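Local coordinates for GCN5-related N-acetyltransferase (Anabaena variabilis, PDB 2OZG), which probably transfers an acetyl group from acetyl-coenzyme A to an amine substrate, possibly an aminoglycoside, as a member of the GNAT family, at the interface of chains A and B and the interface of chains A and C. Coordinates in Å, arbitrary orientation; residue numbers count along the deposited sequence, not the author numbering. Chains: chain A/B/C, GCN5-related N-acetyltransferase.

Contact 1: the interface of chains A and B. Residues chain A 29-30, 32, 89, 92; chain B 204, 220, 251-252, 255.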
ATOM      1  N   GLN A  29     -29.353   2.756   8.534  1.00 31.78           N
ATOM      2  CA  GLN A  29     -28.884   1.451   8.142  1.00 35.76           C
ATOM      3  C   GLN A  29     -28.450   1.461   6.691  1.00 33.21           C
ATOM      4  O   GLN A  29     -27.355   1.050   6.374  1.00 34.82           O
ATOM      5  CB  GLN A  29     -29.957   0.401   8.399  1.00 34.73           C
ATOM      6  CG  GLN A  29     -29.631  -0.993   7.910  1.00 37.74           C
ATOM      7  CD  GLN A  29     -30.588  -2.011   8.529  1.00 39.32           C
ATOM      8  OE1 GLN A  29     -31.578  -1.628   9.148  1.00 42.44           O
ATOM      9  NE2 GLN A  29     -30.294  -3.282   8.385  1.00 33.13           N
ATOM     10  N   CYS A  30     -29.324   1.917   5.816  1.00 35.46           N
ATOM     11  CA  CYS A  30     -29.024   1.963   4.402  1.00 34.83           C
ATOM     12  C   CYS A  30     -27.734   2.676   4.049  1.00 36.43           C
ATOM     13  O   CYS A  30     -26.936   2.162   3.280  1.00 35.83           O
ATOM     14  CB  CYS A  30     -30.165   2.604   3.639  1.00 33.05           C
ATOM     15  SG  CYS A  30     -31.623   1.605   3.540  1.00 37.20           S
ATOM     16  N   VAL A  32     -25.296   3.585   6.188  1.00 35.55           N
ATOM     17  CA  VAL A  32     -24.240   3.296   7.152  1.00 35.61           C
ATOM     18  C   VAL A  32     -23.875   4.559   7.918  1.00 38.09           C
ATOM     19  O   VAL A  32     -22.703   4.910   8.013  1.00 34.58           O
ATOM     20  CB  VAL A  32     -22.982   2.645   6.451  1.00 33.09           C
ATOM     21  CG1 VAL A  32     -22.096   1.946   7.506  1.00 36.58           C
ATOM     22  CG2 VAL A  32     -23.437   1.634   5.427  1.00 36.04           C
ATOM     23  N   PRO A  89     -33.270  -3.776   4.387  1.00 35.50           N
ATOM     24  CA  PRO A  89     -32.771  -4.911   3.617  1.00 34.30           C
ATOM     25  C   PRO A  89     -33.717  -6.085   3.552  1.00 34.59           C
ATOM     26  O   PRO A  89     -33.758  -6.756   2.539  1.00 35.20           O
ATOM     27  CB  PRO A  89     -31.438  -5.238   4.287  1.00 34.74           C
ATOM     28  CG  PRO A  89     -31.612  -4.766   5.683  1.00 38.65           C
ATOM     29  CD  PRO A  89     -32.444  -3.493   5.563  1.00 37.36           C
ATOM     30  N   ARG A  92     -35.847  -5.881   0.307  1.00 33.53           N
ATOM     31  CA  ARG A  92     -35.183  -5.754  -0.976  1.00 33.10           C
ATOM     32  C   ARG A  92     -35.424  -6.902  -1.951  1.00 31.36           C
ATOM     33  O   ARG A  92     -35.827  -7.948  -1.562  1.00 27.39           O
ATOM     34  CB  ARG A  92     -33.706  -5.608  -0.726  1.00 38.38           C
ATOM     35  CG  ARG A  92     -33.410  -4.274  -0.056  1.00 32.90           C
ATOM     36  CD  ARG A  92     -31.922  -4.015   0.091  1.00 35.12           C
ATOM     37  NE  ARG A  92     -31.742  -2.866   0.956  1.00 33.09           N
ATOM     38  CZ  ARG A  92     -30.643  -2.564   1.641  1.00 36.21           C
ATOM     39  NH1 ARG A  92     -29.539  -3.325   1.618  1.00 39.12           N
ATOM     40  NH2 ARG A  92     -30.690  -1.519   2.427  1.00 29.98           N
TER
ATOM     41  N   TYR B 204     -31.359 -10.150  13.000  1.00 31.00           N
ATOM     42  CA  TYR B 204     -32.493 -10.598  12.217  1.00 31.12           C
ATOM     43  C   TYR B 204     -32.661 -12.076  12.474  1.00 32.69           C
ATOM     44  O   TYR B 204     -31.669 -12.781  12.622  1.00 31.47           O
ATOM     45  CB  TYR B 204     -32.156 -10.421  10.712  1.00 30.31           C
ATOM     46  CG  TYR B 204     -32.243  -8.989  10.242  1.00 26.55           C
ATOM     47  CD1 TYR B 204     -31.234  -8.076  10.530  1.00 30.11           C
ATOM     48  CD2 TYR B 204     -33.314  -8.555   9.469  1.00 33.86           C
ATOM     49  CE1 TYR B 204     -31.313  -6.804  10.112  1.00 28.01           C
ATOM     50  CE2 TYR B 204     -33.414  -7.238   9.046  1.00 28.83           C
ATOM     51  CZ  TYR B 204     -32.431  -6.372   9.390  1.00 34.87           C
ATOM     52  OH  TYR B 204     -32.513  -5.088   8.922  1.00 35.50           O
ATOM     53  N   GLN B 220     -22.155  -2.584  10.878  1.00 28.05           N
ATOM     54  CA  GLN B 220     -21.721  -2.065   9.605  1.00 30.03           C
ATOM     55  C   GLN B 220     -20.872  -0.873   9.954  1.00 33.40           C
ATOM     56  O   GLN B 220     -21.161  -0.191  10.931  1.00 32.09           O
ATOM     57  CB  GLN B 220     -22.901  -1.499   8.814  1.00 32.99           C
ATOM     58  CG  GLN B 220     -24.097  -2.373   8.665  1.00 36.32           C
ATOM     59  CD  GLN B 220     -25.107  -1.695   7.771  1.00 28.87           C
ATOM     60  OE1 GLN B 220     -25.563  -0.558   8.050  1.00 33.58           O
ATOM     61  NE2 GLN B 220     -25.425  -2.346   6.677  1.00 37.69           N
ATOM     62  N   ASN B 251     -28.056  -8.697  -1.046  1.00 30.91           N
ATOM     63  CA  ASN B 251     -28.873  -7.511  -1.194  1.00 32.37           C
ATOM     64  C   ASN B 251     -28.324  -6.239  -0.542  1.00 29.65           C
ATOM     65  O   ASN B 251     -28.942  -5.213  -0.603  1.00 33.43           O
ATOM     66  CB  ASN B 251     -30.357  -7.807  -0.852  1.00 30.95           C
ATOM     67  CG  ASN B 251     -31.071  -8.495  -1.985  1.00 35.73           C
ATOM     68  OD1 ASN B 251     -30.731  -8.295  -3.146  1.00 45.48           O
ATOM     69  ND2 ASN B 251     -32.044  -9.306  -1.666  1.00 38.19           N
ATOM     70  N   HIS B 252     -27.153  -6.323   0.059  1.00 32.27           N
ATOM     71  CA  HIS B 252     -26.464  -5.150   0.613  1.00 33.80           C
ATOM     72  C   HIS B 252     -25.395  -4.581  -0.353  1.00 32.12           C
ATOM     73  O   HIS B 252     -24.727  -3.597  -0.022  1.00 36.13           O
ATOM     74  CB  HIS B 252     -25.735  -5.502   1.911  1.00 31.42           C
ATOM     75  CG  HIS B 252     -26.628  -5.600   3.107  1.00 35.62           C
ATOM     76  ND1 HIS B 252     -27.431  -6.687   3.340  1.00 31.09           N
ATOM     77  CD2 HIS B 252     -26.845  -4.742   4.130  1.00 29.67           C
ATOM     78  CE1 HIS B 252     -28.100  -6.498   4.468  1.00 34.41           C
ATOM     79  NE2 HIS B 252     -27.758  -5.328   4.970  1.00 34.13           N
ATOM     80  N   GLN B 255     -24.832  -0.845  -0.938  0.50 31.64           N
ATOM     81  CA  GLN B 255     -24.455  -0.105   0.291  0.50 35.25           C
ATOM     82  C   GLN B 255     -23.158  -0.550   0.977  0.50 33.98           C
ATOM     83  O   GLN B 255     -22.572   0.207   1.745  0.50 33.34           O
ATOM     84  CB  GLN B 255     -25.606  -0.062   1.383  0.50 36.97           C
ATOM     85  CG  GLN B 255     -26.285  -1.372   1.951  0.50 36.58           C
ATOM     86  CD  GLN B 255     -26.721  -1.289   3.486  0.50 39.59           C
ATOM     87  OE1 GLN B 255     -25.931  -0.869   4.369  0.50 19.19           O
ATOM     88  NE2 GLN B 255     -27.958  -1.746   3.795  0.50 39.56           N
TER
HETATM   89  O   HOH W   1     -28.080  -3.558   6.788  1.00 29.02           O
HETATM   90  O   HOH W   2     -32.976  -9.204   1.120  1.00 45.04           O
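With CG anti to its backbone N (chi1 175°) and the chain extended beyond, A:Gln29 meets B:Tyr204 tip to tip: amide NE2 donates to the phenol OH at 2.9 Å, with amide and ring planes 62° apart. A:Gln29 NE2 also contacts water 1, which lies in plane at the ring edge of B:His252, 2.6 Å from its NE2, and so bridges the chains. Beside it, A:Pro89 sets CB 3.6 Å from CE1 of that imidazole. A:Arg92, extended from CG to NE, carries NH1 over a face of the B:His252 ring in a cation-pi contact, its approach offset toward the rim. NH1 also donates to the B:Asn251 carbonyl O at 3.0 Å, coming from above the carbonyl plane (36° out of it). The modelled amide ends are doubtful nearby: B:Gln220 OE1 lies 2.9 Å from A:Gln29 O, acceptor against acceptor, while B:Gln255 turns NE2 toward the guanidinium, 3.1 Å from A:Arg92 NH2. Exchanging N and O in both glutamines would reconcile these pairs. Chain A contributes the end of helix 20-30 and the 3-10 turn 89-91 leading into the CoA-binding (Q/R)xxGx(G/A) motif, whose first residue is A:Arg92; chain B contributes strands 202-206 and 211-222 and the segment after helix 239-250.

Contact 2: the interface of chains A and C. Residues chain A 361, 363-364; chain C 177, 268, 388.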
ATOM      1  N   THR A 361     -23.329  14.502 -27.294  1.00 31.12           N
ATOM      2  CA  THR A 361     -23.845  15.134 -28.485  1.00 27.80           C
ATOM      3  C   THR A 361     -24.750  14.181 -29.195  1.00 30.49           C
ATOM      4  O   THR A 361     -24.726  12.976 -28.929  1.00 32.79           O
ATOM      5  CB  THR A 361     -22.731  15.494 -29.499  1.00 31.04           C
ATOM      6  OG1 THR A 361     -22.050  14.282 -29.923  1.00 35.80           O
ATOM      7  CG2 THR A 361     -21.752  16.509 -28.927  1.00 31.17           C
ATOM      8  N   ARG A 363     -24.575  13.056 -32.155  1.00 32.33           N
ATOM      9  CA  ARG A 363     -23.734  12.078 -32.830  1.00 35.41           C
ATOM     10  C   ARG A 363     -23.307  10.979 -31.866  1.00 31.45           C
ATOM     11  O   ARG A 363     -23.350   9.801 -32.204  1.00 29.29           O
ATOM     12  CB  ARG A 363     -22.464  12.758 -33.341  1.00 35.36           C
ATOM     13  CG  ARG A 363     -21.668  11.888 -34.273  1.00 39.11           C
ATOM     14  CD  ARG A 363     -20.291  12.467 -34.560  1.00 39.44           C
ATOM     15  NE  ARG A 363     -19.429  12.551 -33.378  1.00 38.73           N
ATOM     16  CZ  ARG A 363     -18.593  11.587 -32.990  1.00 44.90           C
ATOM     17  NH1 ARG A 363     -18.506  10.451 -33.668  1.00 41.24           N
ATOM     18  NH2 ARG A 363     -17.841  11.762 -31.910  1.00 44.86           N
ATOM     19  N   GLN A 364     -22.857  11.382 -30.686  1.00 31.84           N
ATOM     20  CA  GLN A 364     -22.453  10.428 -29.634  1.00 33.67           C
ATOM     21  C   GLN A 364     -23.624   9.563 -29.152  1.00 32.17           C
ATOM     22  O   GLN A 364     -23.452   8.413 -28.845  1.00 30.14           O
ATOM     23  CB  GLN A 364     -21.851  11.172 -28.434  1.00 32.35           C
ATOM     24  CG  GLN A 364     -20.401  11.672 -28.721  1.00 34.66           C
ATOM     25  CD  GLN A 364     -19.882  12.527 -27.628  1.00 36.98           C
ATOM     26  OE1 GLN A 364     -20.592  13.433 -27.110  1.00 38.09           O
ATOM     27  NE2 GLN A 364     -18.632  12.262 -27.230  1.00 43.24           N
TER
ATOM     28  N   LEU C 177     -14.210  12.154 -37.792  1.00 32.88           N
ATOM     29  CA  LEU C 177     -15.381  12.449 -36.916  1.00 33.60           C
ATOM     30  C   LEU C 177     -15.071  12.920 -35.518  1.00 31.39           C
ATOM     31  O   LEU C 177     -15.969  13.390 -34.797  1.00 32.03           O
ATOM     32  CB  LEU C 177     -16.272  11.197 -36.792  1.00 36.26           C
ATOM     33  CG  LEU C 177     -16.958  10.745 -38.067  1.00 42.37           C
ATOM     34  CD1 LEU C 177     -17.616   9.408 -37.874  1.00 42.64           C
ATOM     35  CD2 LEU C 177     -17.963  11.770 -38.540  1.00 40.39           C
ATOM     36  N   ALA C 268     -17.867   8.272 -23.878  1.00 38.49           N
ATOM     37  CA  ALA C 268     -19.199   7.820 -24.245  1.00 36.40           C
ATOM     38  C   ALA C 268     -19.407   6.290 -24.157  1.00 38.26           C
ATOM     39  O   ALA C 268     -20.549   5.819 -24.007  1.00 36.06           O
ATOM     40  CB  ALA C 268     -19.513   8.312 -25.662  1.00 36.48           C
ATOM     41  N   GLU C 388     -17.207  19.310 -29.974  1.00 36.04           N
ATOM     42  CA  GLU C 388     -16.977  18.241 -29.044  1.00 39.31           C
ATOM     43  C   GLU C 388     -15.590  18.478 -28.408  1.00 39.55           C
ATOM     44  O   GLU C 388     -14.668  18.982 -29.067  1.00 38.27           O
ATOM     45  CB  GLU C 388     -17.086  16.873 -29.747  1.00 39.83           C
ATOM     46  CG  GLU C 388     -18.510  16.550 -30.291  1.00 47.93           C
ATOM     47  CD  GLU C 388     -18.663  15.117 -30.840  1.00 46.43           C
ATOM     48  OE1 GLU C 388     -17.666  14.372 -30.742  1.00 41.52           O
ATOM     49  OE2 GLU C 388     -19.771  14.743 -31.338  1.00 35.88           O
TER
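C:Glu388 and A:Arg363 lie roughly perpendicular, yet their flat ends remain only 31° apart, which allows a side-on, two-pronged salt bridge. A:Arg363 NH2 donates to C:Glu388 OE1 at 2.9 Å, on the syn lone pair of that oxygen, and A:Arg363 NE donates to C:Glu388 OE2 at 3.0 Å; both bonds are nearly straight. The bend in the arginine chain at chi3 (64°) turns this NE edge toward the acid. A:Thr361 also comes in across the glutamate chain: hydroxyl OG1 meets C:Glu388 OE2 at 2.7 Å from above the carboxylate plane (51° out of it), on the face opposite A:Arg363 NE. Two donors thus grip OE2, and with the side-on arginine bonds they should restrict rotation of the carboxylate. Methyl CG2 of A:Thr361 packs alongside, 3.5 Å from C:Glu388 CG. Over the centre of one guanidinium face stands the carbonyl of C:Leu177, its O 3.7 Å from A:Arg363 CZ. A:Gln364 steadies the threonine, its amide OE1 accepting from A:Thr361 N at 2.9 Å and its backbone N donating to A:Thr361 OG1, a capping-box exchange starting helix 362-367. That helix start faces the end of helix 165-177 and the loop after helix 375-385 of chain C.

Contact 3: the interface of chains A and C. Residues chain A 132-133, 360, 365, 368, 370; chain C 239, 268, 271-272.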
ATOM      1  N   GLU A 132     -31.469   8.870 -16.657  1.00 29.64           N
ATOM      2  CA  GLU A 132     -30.259   8.520 -17.388  1.00 31.13           C
ATOM      3  C   GLU A 132     -29.101   9.409 -17.035  1.00 29.77           C
ATOM      4  O   GLU A 132     -29.281  10.520 -16.601  1.00 34.01           O
ATOM      5  CB  GLU A 132     -30.491   8.550 -18.909  1.00 30.18           C
ATOM      6  CG  GLU A 132     -29.329   7.983 -19.801  1.00 34.01           C
ATOM      7  CD  GLU A 132     -28.894   6.551 -19.408  1.00 36.46           C
ATOM      8  OE1 GLU A 132     -28.042   6.415 -18.504  1.00 37.52           O
ATOM      9  OE2 GLU A 132     -29.384   5.582 -20.012  1.00 31.86           O
ATOM     10  N   GLN A 133     -27.883   8.904 -17.227  1.00 33.66           N
ATOM     11  CA  GLN A 133     -26.702   9.745 -17.045  1.00 33.86           C
ATOM     12  C   GLN A 133     -26.909  11.048 -17.763  1.00 32.38           C
ATOM     13  O   GLN A 133     -27.322  11.071 -18.917  1.00 31.90           O
ATOM     14  CB  GLN A 133     -25.452   9.071 -17.579  1.00 32.29           C
ATOM     15  CG  GLN A 133     -25.146   7.749 -16.885  1.00 30.85           C
ATOM     16  CD  GLN A 133     -23.804   7.221 -17.284  1.00 37.76           C
ATOM     17  OE1 GLN A 133     -23.273   7.646 -18.305  1.00 36.88           O
ATOM     18  NE2 GLN A 133     -23.212   6.316 -16.448  1.00 29.31           N
ATOM     19  N   PHE A 360     -23.773  14.331 -23.770  1.00 32.54           N
ATOM     20  CA  PHE A 360     -23.349  13.728 -25.025  1.00 33.76           C
ATOM     21  C   PHE A 360     -24.042  14.403 -26.164  1.00 34.62           C
ATOM     22  O   PHE A 360     -25.201  14.853 -26.022  1.00 31.76           O
ATOM     23  CB  PHE A 360     -23.659  12.217 -25.010  1.00 35.36           C
ATOM     24  CG  PHE A 360     -22.865  11.488 -23.960  1.00 33.87           C
ATOM     25  CD1 PHE A 360     -21.501  11.465 -24.035  1.00 35.50           C
ATOM     26  CD2 PHE A 360     -23.491  10.862 -22.897  1.00 34.68           C
ATOM     27  CE1 PHE A 360     -20.733  10.799 -23.054  1.00 41.91           C
ATOM     28  CE2 PHE A 360     -22.747  10.205 -21.941  1.00 39.76           C
ATOM     29  CZ  PHE A 360     -21.387  10.189 -22.007  1.00 37.64           C
ATOM     30  N   LEU A 365     -24.805  10.140 -29.048  1.00 36.02           N
ATOM     31  CA  LEU A 365     -25.992   9.379 -28.666  1.00 36.59           C
ATOM     32  C   LEU A 365     -26.452   8.407 -29.800  1.00 35.58           C
ATOM     33  O   LEU A 365     -26.899   7.271 -29.562  1.00 33.41           O
ATOM     34  CB  LEU A 365     -27.083  10.346 -28.239  1.00 34.42           C
ATOM     35  CG  LEU A 365     -26.777  11.128 -26.952  1.00 34.91           C
ATOM     36  CD1 LEU A 365     -27.756  12.287 -26.692  1.00 34.99           C
ATOM     37  CD2 LEU A 365     -26.722  10.162 -25.705  1.00 39.48           C
ATOM     38  N   THR A 368     -24.058   5.348 -29.690  1.00 38.28           N
ATOM     39  CA  THR A 368     -24.284   4.497 -28.519  1.00 37.30           C
ATOM     40  C   THR A 368     -25.740   4.024 -28.475  1.00 38.52           C
ATOM     41  O   THR A 368     -26.214   3.478 -27.467  1.00 37.40           O
ATOM     42  CB  THR A 368     -23.893   5.227 -27.220  1.00 39.02           C
ATOM     43  OG1 THR A 368     -24.641   6.441 -27.080  1.00 37.20           O
ATOM     44  CG2 THR A 368     -22.407   5.581 -27.227  1.00 38.37           C
ATOM     45  N   LYS A 370     -28.729   5.561 -28.476  1.00 33.83           N
ATOM     46  CA  LYS A 370     -29.774   6.177 -27.653  1.00 33.21           C
ATOM     47  C   LYS A 370     -30.730   7.035 -28.478  1.00 35.01           C
ATOM     48  O   LYS A 370     -31.748   7.545 -27.959  1.00 37.20           O
ATOM     49  CB  LYS A 370     -29.147   7.036 -26.585  1.00 34.30           C
ATOM     50  CG  LYS A 370     -28.098   6.280 -25.840  1.00 33.35           C
ATOM     51  CD  LYS A 370     -28.584   4.921 -25.360  1.00 27.31           C
ATOM     52  CE  LYS A 370     -27.673   4.407 -24.223  1.00 42.07           C
ATOM     53  NZ  LYS A 370     -28.066   3.003 -23.900  1.00 42.11           N
TER
ATOM     54  N   ASN C 239     -23.261   1.615 -33.182  1.00 33.98           N
ATOM     55  CA  ASN C 239     -23.656   0.998 -31.922  1.00 36.96           C
ATOM     56  C   ASN C 239     -23.451  -0.523 -31.865  1.00 36.32           C
ATOM     57  O   ASN C 239     -23.052  -1.047 -30.832  1.00 35.70           O
ATOM     58  CB  ASN C 239     -25.101   1.353 -31.592  1.00 40.13           C
ATOM     59  CG  ASN C 239     -25.503   0.838 -30.234  1.00 42.56           C
ATOM     60  OD1 ASN C 239     -24.780   0.987 -29.207  1.00 39.86           O
ATOM     61  ND2 ASN C 239     -26.630   0.207 -30.222  1.00 35.54           N
ATOM     62  N   ALA C 268     -17.867   8.272 -23.878  1.00 38.49           N
ATOM     63  CA  ALA C 268     -19.199   7.820 -24.245  1.00 36.40           C
ATOM     64  C   ALA C 268     -19.407   6.290 -24.157  1.00 38.26           C
ATOM     65  O   ALA C 268     -20.549   5.819 -24.007  1.00 36.06           O
ATOM     66  CB  ALA C 268     -19.513   8.312 -25.662  1.00 36.48           C
ATOM     67  N   LEU C 271     -21.250   4.885 -21.299  1.00 31.11           N
ATOM     68  CA  LEU C 271     -22.694   5.139 -21.237  1.00 32.33           C
ATOM     69  C   LEU C 271     -23.445   3.802 -21.309  1.00 32.81           C
ATOM     70  O   LEU C 271     -24.497   3.630 -20.694  1.00 31.25           O
ATOM     71  CB  LEU C 271     -23.135   6.097 -22.367  1.00 31.93           C
ATOM     72  CG  LEU C 271     -24.647   6.351 -22.487  1.00 32.20           C
ATOM     73  CD1 LEU C 271     -25.180   6.967 -21.226  1.00 32.17           C
ATOM     74  CD2 LEU C 271     -24.924   7.214 -23.660  1.00 33.24           C
ATOM     75  N   LEU C 272     -22.875   2.840 -22.037  1.00 32.36           N
ATOM     76  CA  LEU C 272     -23.500   1.558 -22.200  1.00 35.15           C
ATOM     77  C   LEU C 272     -23.320   0.536 -21.067  1.00 36.94           C
ATOM     78  O   LEU C 272     -23.940  -0.496 -21.098  1.00 35.18           O
ATOM     79  CB  LEU C 272     -23.060   0.951 -23.525  1.00 39.14           C
ATOM     80  CG  LEU C 272     -23.411   1.768 -24.778  1.00 39.67           C
ATOM     81  CD1 LEU C 272     -23.090   0.947 -25.991  1.00 57.21           C
ATOM     82  CD2 LEU C 272     -24.886   2.141 -24.789  1.00 47.67           C
TER
HETATM   83  O   HOH W   3     -26.942   2.404 -21.414  1.00 41.51           O
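C:Leu271 packs against A:Phe360, A:Leu365, A:Thr368 and A:Lys370. Its chi1 of 175° sends CG toward chain A, and chi2 (61°) directs CD1 and CD2 to different neighbours. C:Leu271 CD2 packs 4.0 Å from A:Phe360 CD2, equally near A:Leu365 CD2, whose side chain lies roughly perpendicular, and 3.5 Å from A:Thr368 OG1; CD1 turns to the amide of A:Gln133, 3.6 Å from OE1. C:Leu271 and C:Ala268 share one face of the A:Phe360 ring, the leucine methyls toward the CD2/CE2 half and alanine toward the CD1/CE1 half, with A:Phe360 CE1 3.6 Å from C:Ala268 CA. Farther out, C:Leu272 lays CD2 3.6 Å from CE of A:Lys370, the aliphatic stem of the lysine running antiparallel to both leucines. At the rim the amino group NZ of A:Lys370 contacts water 3 at 2.8 Å, and this water lies 2.8 Å from the carbonyl O of C:Leu271, so the polar link is indirect. Within chain A, the carboxylate OE1 of A:Glu132 takes the backbone N of A:Gln133 on its anti lone pair. The knob is the 3-10 turn 269-272 of chain C; the surface it meets comes from the start of strand 132-143, helix 362-367 and the segments flanking that helix.

Contacts 2 and 3 belong to one two-fold interface of chains A and C. Their C-alpha centres are about 10 Å apart, C:Ala268 serves both, and helix 362-367 of chain A enters each, so a charged grip adjoins apolar packing and both recur with the chains exchanged. The C-alpha centre of contact 1 is about 39 Å from that of contact 2 and about 31 Å from that of contact 3, on a different, not exactly two-fold interface with chain B. Each subunit therefore offers separate surfaces to two neighbours, consistent with the deposited six-copy assembly, although the structure alone does not establish the form in solution.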